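Local structure of probable porin (Pseudomonas aeruginosa, 4FSO) at residues A121-P124 with K130-D133. The protein probably forms a channel across the outer membrane, as a beta-barrel porin of the OprD family through which small solutes would pass. Residues are numbered along the deposited sequence; the frame is centred on the assembly and turned at random.
Sequences AMLP and KYND
The carbonyl oxygen of Pro124 accepts a weak hydrogen bond from the backbone N-H of Tyr131, with O and N 3.1 Å apart and an angle of 130° at the hydrogen. This bent bond ties strand 121-126 to strand 129-131, the antiparallel arms of a beta hairpin that lies within the barrel of this OprD-family porin, its contact centred about 8 Å from the centre of the chain, where it probably helps to narrow the pore. Pro124 and Tyr131 face each other, their CA atoms 5.7 Å apart. As a proline, Pro124 has no N-H to offer in return, and its carbonyl supplies the backbone bond across this pair.

The same oxygen lies beside the tyrosine ring, 3.6 Å from Tyr131 CD1, and meets it obliquely. Tyr131 CG sits between its own backbone N and carbonyl carbon (chi1 86°), which, with CB directed at segment 121-124, brings the ring alongside Leu123. There the contact is apolar: the CD1 branch of Leu123 approaches Tyr131 CE2 at 4.2 Å, a loose touch in which the two side chains run aslant to one another.

Leu123 and Pro124 also touch Leu140 and Phe141 of strand 140-142, while Tyr131 packs on Pro138. Strand 129-131 pairs in turn with strand 294-295, where Lys130 shares backbone hydrogen bonding with Asn295. The CB of Lys130 points away from segment 121-124, yet its chain bends so that NZ makes a long, weak ion pair with OD1 of Asp125, the residue after Pro124.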
# COMPACT_ATOMS: atom_id res chain seq x y z
N ALA A 121 2.28 -12.76 -14.03
CA ALA A 121 2.41 -12.49 -12.61
C ALA A 121 2.72 -11.00 -12.32
O ALA A 121 3.41 -10.35 -13.09
CB ALA A 121 3.46 -13.42 -11.98
N MET A 122 2.19 -10.47 -11.23
CA MET A 122 2.15 -9.02 -11.06
C MET A 122 2.09 -8.53 -9.59
O MET A 122 1.36 -9.09 -8.76
CB MET A 122 0.94 -8.45 -11.80
CG MET A 122 1.15 -8.21 -13.27
SD MET A 122 -0.37 -7.62 -14.00
CE MET A 122 -0.56 -6.08 -13.09
N LEU A 123 2.86 -7.48 -9.32
CA LEU A 123 2.72 -6.70 -8.09
C LEU A 123 2.09 -5.32 -8.38
O LEU A 123 2.79 -4.35 -8.64
CB LEU A 123 4.08 -6.50 -7.43
CG LEU A 123 4.90 -7.75 -7.08
CD1 LEU A 123 6.12 -7.42 -6.21
CD2 LEU A 123 4.01 -8.72 -6.40
N PRO A 124 0.75 -5.24 -8.33
CA PRO A 124 0.11 -3.95 -8.62
C PRO A 124 0.39 -2.91 -7.53
O PRO A 124 0.39 -3.26 -6.36
CB PRO A 124 -1.38 -4.29 -8.68
CG PRO A 124 -1.45 -5.80 -8.76
CD PRO A 124 -0.24 -6.28 -8.03
N LYS A 130 -3.08 -1.11 -3.58
CA LYS A 130 -1.69 -0.96 -3.12
C LYS A 130 -1.28 -2.34 -2.71
O LYS A 130 -1.87 -2.87 -1.78
CB LYS A 130 -1.57 -0.09 -1.86
CG LYS A 130 -1.89 1.37 -2.06
CD LYS A 130 -1.06 1.97 -3.19
CE LYS A 130 0.33 2.43 -2.76
NZ LYS A 130 0.96 3.26 -3.86
N TYR A 131 -0.28 -2.93 -3.36
CA TYR A 131 0.14 -4.25 -2.88
C TYR A 131 0.76 -4.06 -1.49
O TYR A 131 1.41 -3.02 -1.18
CB TYR A 131 1.12 -4.93 -3.84
CG TYR A 131 2.56 -4.53 -3.63
CD1 TYR A 131 2.97 -3.23 -3.85
CD2 TYR A 131 3.51 -5.46 -3.20
CE1 TYR A 131 4.28 -2.86 -3.65
CE2 TYR A 131 4.82 -5.10 -3.00
CZ TYR A 131 5.20 -3.79 -3.23
OH TYR A 131 6.50 -3.38 -3.04
N ASN A 132 0.50 -5.04 -0.64
CA ASN A 132 0.93 -4.99 0.74
C ASN A 132 2.36 -5.51 0.89
O ASN A 132 2.72 -6.56 0.35
CB ASN A 132 -0.03 -5.76 1.64
CG ASN A 132 0.23 -5.52 3.13
OD1 ASN A 132 0.94 -4.58 3.51
ND2 ASN A 132 -0.36 -6.37 3.97
N ASP A 133 3.16 -4.75 1.63
CA ASP A 133 4.59 -5.01 1.80
C ASP A 133 4.93 -5.44 3.23
O ASP A 133 6.09 -5.48 3.62
CB ASP A 133 5.38 -3.73 1.44
CG ASP A 133 4.48 -2.49 1.35
OD1 ASP A 133 3.55 -2.35 2.18
OD2 ASP A 133 4.70 -1.65 0.44